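Long-range contact in uncharacterized protein (PDB 3O2I), which is of unknown function but forms a two-chain assembly in which a beta-sheet continues from one subunit into the other: residues 31-43 / 72-84. Numbering follows the deposited sequence.
Sequences ELVSRDRTHPVRI and WHLQILEVSKYLV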
loop_
_atom_site.group_PDB
_atom_site.type_symbol
_atom_site.label_atom_id
_atom_site.label_comp_id
_atom_site.label_asym_id
_atom_site.label_seq_id
_atom_site.Cartn_x
_atom_site.Cartn_y
_atom_site.Cartn_z
ATOM N N GLU B 31 1.819 -4.629 -5.352
ATOM C CA GLU B 31 1.215 -3.592 -6.166
ATOM C C GLU B 31 1.679 -3.609 -7.630
ATOM O O GLU B 31 2.863 -3.769 -7.917
ATOM C CB GLU B 31 1.499 -2.224 -5.559
ATOM C CG GLU B 31 0.832 -1.080 -6.279
ATOM C CD GLU B 31 1.266 0.277 -5.724
ATOM O OE1 GLU B 31 2.242 0.318 -4.947
ATOM O OE2 GLU B 31 0.620 1.291 -6.061
ATOM N N LEU B 32 0.726 -3.411 -8.538
ATOM C CA LEU B 32 0.998 -3.263 -9.967
ATOM C C LEU B 32 0.571 -1.873 -10.398
ATOM O O LEU B 32 -0.560 -1.444 -10.136
ATOM C CB LEU B 32 0.217 -4.306 -10.770
ATOM C CG LEU B 32 0.533 -5.782 -10.524
ATOM C CD1 LEU B 32 -0.550 -6.671 -11.108
ATOM C CD2 LEU B 32 1.884 -6.160 -11.091
ATOM N N VAL B 33 1.474 -1.164 -11.062
ATOM C CA VAL B 33 1.215 0.217 -11.442
ATOM C C VAL B 33 1.237 0.412 -12.967
ATOM O O VAL B 33 2.162 -0.030 -13.649
ATOM C CB VAL B 33 2.247 1.154 -10.802
ATOM C CG1 VAL B 33 2.020 2.585 -11.255
ATOM C CG2 VAL B 33 2.200 1.048 -9.250
ATOM N N SER B 34 0.210 1.075 -13.486
ATOM C CA SER B 34 0.207 1.545 -14.868
ATOM C C SER B 34 0.415 3.049 -14.841
ATOM O O SER B 34 -0.492 3.807 -14.506
ATOM C CB SER B 34 -1.112 1.194 -15.567
ATOM O OG SER B 34 -1.204 1.792 -16.854
ATOM N N ARG B 35 1.623 3.475 -15.181
ATOM C CA ARG B 35 1.987 4.881 -15.127
ATOM C C ARG B 35 1.355 5.684 -16.262
ATOM O O ARG B 35 1.328 5.239 -17.409
ATOM C CB ARG B 35 3.505 5.026 -15.172
ATOM C CG ARG B 35 4.209 4.385 -13.997
ATOM C CD ARG B 35 5.712 4.452 -14.158
ATOM N NE ARG B 35 6.369 3.538 -13.234
ATOM C CZ ARG B 35 7.424 2.796 -13.540
ATOM N NH1 ARG B 35 7.944 2.853 -14.764
ATOM N NH2 ARG B 35 7.955 1.990 -12.622
ATOM N N ASP B 36 0.856 6.870 -15.927
ATOM C CA ASP B 36 0.187 7.737 -16.888
ATOM C C ASP B 36 0.116 9.151 -16.330
ATOM O O ASP B 36 0.143 9.350 -15.116
ATOM C CB ASP B 36 -1.223 7.219 -17.184
ATOM C CG ASP B 36 -1.857 7.899 -18.386
ATOM O OD1 ASP B 36 -1.771 7.334 -19.496
ATOM O OD2 ASP B 36 -2.442 8.992 -18.223
ATOM N N ARG B 37 0.019 10.132 -17.217
ATOM C CA ARG B 37 0.014 11.533 -16.808
ATOM C C ARG B 37 -1.188 11.890 -15.931
ATOM O O ARG B 37 -1.037 12.513 -14.879
ATOM C CB ARG B 37 0.041 12.434 -18.043
ATOM C CG ARG B 37 1.091 12.038 -19.069
ATOM C CD ARG B 37 0.894 12.799 -20.371
ATOM N NE ARG B 37 2.023 12.633 -21.282
ATOM C CZ ARG B 37 2.178 13.330 -22.404
ATOM N NH1 ARG B 37 1.273 14.237 -22.749
ATOM N NH2 ARG B 37 3.236 13.123 -23.179
ATOM N N THR B 38 -2.379 11.490 -16.367
ATOM C CA THR B 38 -3.611 11.881 -15.688
ATOM C C THR B 38 -4.441 10.689 -15.205
ATOM O O THR B 38 -5.240 10.819 -14.277
ATOM C CB THR B 38 -4.489 12.759 -16.601
ATOM O OG1 THR B 38 -4.924 11.990 -17.730
ATOM C CG2 THR B 38 -3.708 13.973 -17.091
ATOM N N HIS B 39 -4.249 9.533 -15.836
ATOM C CA HIS B 39 -5.019 8.338 -15.493
ATOM C C HIS B 39 -4.145 7.133 -15.137
ATOM O O HIS B 39 -4.105 6.151 -15.878
ATOM C CB HIS B 39 -5.972 7.973 -16.635
ATOM C CG HIS B 39 -7.116 8.928 -16.796
ATOM N ND1 HIS B 39 -7.874 8.997 -17.946
ATOM C CD2 HIS B 39 -7.630 9.853 -15.951
ATOM C CE1 HIS B 39 -8.807 9.921 -17.801
ATOM N NE2 HIS B 39 -8.680 10.457 -16.599
ATOM N N PRO B 40 -3.438 7.206 -13.997
ATOM C CA PRO B 40 -2.626 6.070 -13.549
ATOM C C PRO B 40 -3.508 4.972 -12.974
ATOM O O PRO B 40 -4.590 5.258 -12.474
ATOM C CB PRO B 40 -1.756 6.669 -12.432
ATOM C CG PRO B 40 -1.899 8.154 -12.555
ATOM C CD PRO B 40 -3.259 8.381 -13.133
ATOM N N VAL B 41 -3.049 3.731 -13.050
ATOM C CA VAL B 41 -3.782 2.622 -12.459
ATOM C C VAL B 41 -2.949 1.968 -11.364
ATOM O O VAL B 41 -1.805 1.577 -11.595
ATOM C CB VAL B 41 -4.153 1.565 -13.512
ATOM C CG1 VAL B 41 -4.970 0.452 -12.877
ATOM C CG2 VAL B 41 -4.914 2.209 -14.651
ATOM N N ARG B 42 -3.516 1.864 -10.169
ATOM C CA ARG B 42 -2.852 1.165 -9.084
ATOM C C ARG B 42 -3.680 -0.032 -8.619
ATOM O O ARG B 42 -4.839 0.108 -8.233
ATOM C CB ARG B 42 -2.542 2.116 -7.918
ATOM C CG ARG B 42 -1.309 2.977 -8.161
ATOM C CD ARG B 42 -1.099 4.056 -7.104
ATOM N NE ARG B 42 -0.021 4.947 -7.517
ATOM C CZ ARG B 42 1.267 4.758 -7.231
ATOM N NH1 ARG B 42 2.177 5.622 -7.674
ATOM N NH2 ARG B 42 1.652 3.716 -6.499
ATOM N N ILE B 43 -3.073 -1.212 -8.685
ATOM C CA ILE B 43 -3.719 -2.436 -8.240
ATOM C C ILE B 43 -2.936 -2.965 -7.062
ATOM O O ILE B 43 -1.722 -3.155 -7.146
ATOM C CB ILE B 43 -3.706 -3.530 -9.321
ATOM C CG1 ILE B 43 -4.169 -2.979 -10.667
ATOM C CG2 ILE B 43 -4.566 -4.713 -8.884
ATOM C CD1 ILE B 43 -5.657 -3.097 -10.892
ATOM N N TRP B 72 -0.025 -1.787 -21.692
ATOM C CA TRP B 72 0.003 -2.041 -20.253
ATOM C C TRP B 72 -1.272 -1.550 -19.545
ATOM O O TRP B 72 -1.870 -2.290 -18.769
ATOM C CB TRP B 72 1.299 -1.489 -19.624
ATOM C CG TRP B 72 1.479 -1.808 -18.142
ATOM C CD1 TRP B 72 1.568 -0.906 -17.117
ATOM C CD2 TRP B 72 1.580 -3.111 -17.539
ATOM N NE1 TRP B 72 1.716 -1.566 -15.917
ATOM C CE2 TRP B 72 1.726 -2.918 -16.149
ATOM C CE3 TRP B 72 1.558 -4.418 -18.039
ATOM C CZ2 TRP B 72 1.851 -3.987 -15.254
ATOM C CZ3 TRP B 72 1.680 -5.475 -17.152
ATOM C CH2 TRP B 72 1.822 -5.255 -15.772
ATOM N N HIS B 73 -1.709 -0.328 -19.839
ATOM C CA HIS B 73 -2.911 0.216 -19.207
ATOM C C HIS B 73 -4.116 -0.738 -19.257
ATOM O O HIS B 73 -5.031 -0.634 -18.436
ATOM C CB HIS B 73 -3.265 1.608 -19.759
ATOM C CG HIS B 73 -3.835 1.592 -21.144
ATOM N ND1 HIS B 73 -5.192 1.635 -21.392
ATOM C CD2 HIS B 73 -3.234 1.556 -22.357
ATOM C CE1 HIS B 73 -5.399 1.620 -22.696
ATOM N NE2 HIS B 73 -4.228 1.571 -23.305
ATOM N N LEU B 74 -4.108 -1.670 -20.208
ATOM C CA LEU B 74 -5.151 -2.694 -20.264
ATOM C C LEU B 74 -4.619 -4.049 -19.798
ATOM O O LEU B 74 -5.325 -4.813 -19.126
ATOM C CB LEU B 74 -5.737 -2.812 -21.675
ATOM C CG LEU B 74 -6.435 -1.577 -22.257
ATOM C CD1 LEU B 74 -6.839 -1.798 -23.716
ATOM C CD2 LEU B 74 -7.640 -1.185 -21.411
ATOM N N GLN B 75 -3.374 -4.346 -20.157
ATOM C CA GLN B 75 -2.757 -5.615 -19.784
ATOM C C GLN B 75 -2.663 -5.784 -18.268
ATOM O O GLN B 75 -2.803 -6.892 -17.756
ATOM C CB GLN B 75 -1.366 -5.739 -20.412
ATOM C CG GLN B 75 -0.586 -6.965 -19.966
ATOM C CD GLN B 75 -0.927 -8.201 -20.771
ATOM O OE1 GLN B 75 -0.622 -9.326 -20.368
ATOM N NE2 GLN B 75 -1.550 -7.997 -21.928
ATOM N N ILE B 76 -2.427 -4.685 -17.552
ATOM C CA ILE B 76 -2.299 -4.745 -16.097
ATOM C C ILE B 76 -3.520 -5.417 -15.493
ATOM O O ILE B 76 -3.397 -6.238 -14.590
ATOM C CB ILE B 76 -2.083 -3.360 -15.460
ATOM C CG1 ILE B 76 -1.740 -3.511 -13.973
ATOM C CG2 ILE B 76 -3.311 -2.464 -15.643
ATOM C CD1 ILE B 76 -1.319 -2.204 -13.303
ATOM N N LEU B 77 -4.691 -5.080 -16.022
ATOM C CA LEU B 77 -5.951 -5.676 -15.587
ATOM C C LEU B 77 -5.936 -7.191 -15.734
ATOM O O LEU B 77 -6.484 -7.914 -14.895
ATOM C CB LEU B 77 -7.116 -5.094 -16.388
ATOM C CG LEU B 77 -7.343 -3.592 -16.244
ATOM C CD1 LEU B 77 -8.535 -3.155 -17.082
ATOM C CD2 LEU B 77 -7.541 -3.214 -14.767
ATOM N N GLU B 78 -5.301 -7.665 -16.804
ATOM C CA GLU B 78 -5.280 -9.092 -17.112
ATOM C C GLU B 78 -4.327 -9.851 -16.193
ATOM O O GLU B 78 -4.673 -10.906 -15.666
ATOM C CB GLU B 78 -4.925 -9.325 -18.596
ATOM C CG GLU B 78 -5.778 -8.500 -19.563
ATOM C CD GLU B 78 -5.885 -9.121 -20.952
ATOM O OE1 GLU B 78 -5.860 -8.363 -21.952
ATOM O OE2 GLU B 78 -5.994 -10.364 -21.044
ATOM N N VAL B 79 -3.128 -9.310 -16.007
ATOM C CA VAL B 79 -2.155 -9.865 -15.070
ATOM C C VAL B 79 -2.746 -9.990 -13.652
ATOM O O VAL B 79 -2.603 -11.023 -12.984
ATOM C CB VAL B 79 -0.889 -8.982 -15.029
ATOM C CG1 VAL B 79 0.049 -9.430 -13.914
ATOM C CG2 VAL B 79 -0.191 -8.999 -16.388
ATOM N N SER B 80 -3.408 -8.931 -13.198
ATOM C CA SER B 80 -4.097 -8.956 -11.909
ATOM C C SER B 80 -5.060 -10.142 -11.826
ATOM O O SER B 80 -5.027 -10.916 -10.863
ATOM C CB SER B 80 -4.854 -7.647 -11.683
ATOM O OG SER B 80 -5.591 -7.683 -10.465
ATOM N N LYS B 81 -5.910 -10.280 -12.845
ATOM C CA LYS B 81 -6.901 -11.359 -12.903
ATOM C C LYS B 81 -6.272 -12.744 -12.792
ATOM O O LYS B 81 -6.860 -13.657 -12.218
ATOM C CB LYS B 81 -7.707 -11.284 -14.199
ATOM C CG LYS B 81 -8.807 -10.243 -14.211
ATOM C CD LYS B 81 -9.653 -10.374 -15.474
ATOM C CE LYS B 81 -10.359 -11.724 -15.532
ATOM N NZ LYS B 81 -11.126 -11.914 -16.804
ATOM N N TYR B 82 -5.073 -12.888 -13.343
ATOM C CA TYR B 82 -4.388 -14.174 -13.366
ATOM C C TYR B 82 -3.760 -14.508 -12.016
ATOM O O TYR B 82 -3.877 -15.636 -11.536
ATOM C CB TYR B 82 -3.335 -14.225 -14.483
ATOM C CG TYR B 82 -2.466 -15.458 -14.423
ATOM C CD1 TYR B 82 -2.905 -16.671 -14.946
ATOM C CD2 TYR B 82 -1.213 -15.416 -13.830
ATOM C CE1 TYR B 82 -2.112 -17.811 -14.878
ATOM C CE2 TYR B 82 -0.416 -16.541 -13.756
ATOM C CZ TYR B 82 -0.869 -17.739 -14.279
ATOM O OH TYR B 82 -0.070 -18.856 -14.194
ATOM N N LEU B 83 -3.088 -13.534 -11.407
ATOM C CA LEU B 83 -2.557 -13.722 -10.061
ATOM C C LEU B 83 -3.660 -14.117 -9.084
ATOM O O LEU B 83 -3.458 -14.975 -8.224
ATOM C CB LEU B 83 -1.838 -12.462 -9.561
ATOM C CG LEU B 83 -0.593 -12.059 -10.358
ATOM C CD1 LEU B 83 0.112 -10.882 -9.697
ATOM C CD2 LEU B 83 0.357 -13.231 -10.496
ATOM N N VAL B 84 -4.824 -13.491 -9.215
ATOM C CA VAL B 84 -5.943 -13.796 -8.323
ATOM C C VAL B 84 -6.443 -15.227 -8.520
ATOM O O VAL B 84 -6.588 -15.978 -7.556
ATOM C CB VAL B 84 -7.120 -12.804 -8.495
ATOM C CG1 VAL B 84 -8.401 -13.385 -7.893
ATOM C CG2 VAL B 84 -6.788 -11.463 -7.847
#
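A helix lies against one face of a beta-hairpin here: L32, S34, V41 and I43 turn toward helix 72-84, and I76 sits at the middle of the interface. The helix runs almost antiparallel to strand 31-35, their axes 165° apart, and nearly parallel to strand 41-43. I76 sends CG1 anti to its own N (chi1 -171°), which carries CD1 down onto the hairpin, 3.6 Å from L32 CB and 4.0 Å from I43 CG1; the I43 and I76 side chains lie alongside one another, pointing opposite ways. One turn further on, L32 CD1 meets V79 CG1 at 4.0 Å, the two side chains lying at a slant to each other, while I43 CG2 packs 3.5 Å from S80 OG. At the other end, S34 OG comes up against H73 CA, 3.3 Å away, where the backbones draw closest.

The polar link is made by W72. Its NE1 donates to V33 O over 2.8 Å with an N-H...O angle of 166°; the oxygen lies at the indole edge, nearly in the ring plane, although the nitrogen stands above the carbonyl plane. I76 CB rests over one face of the same ring, toward its rim. A leucine in place of W72 would probably leave V33 O without this donor and take away the indole atoms, CD1 among them, that S34 packs against.

Helix 53-63 flanks the contact: its L60 and L59 meet V79 and L83, and its F56 touches L32. Residues 31-35 pair in parallel with a strand of the second subunit, whose F100 meets W72 edge-to-face, placing this helix-on-hairpin layer right beside the dimer interface.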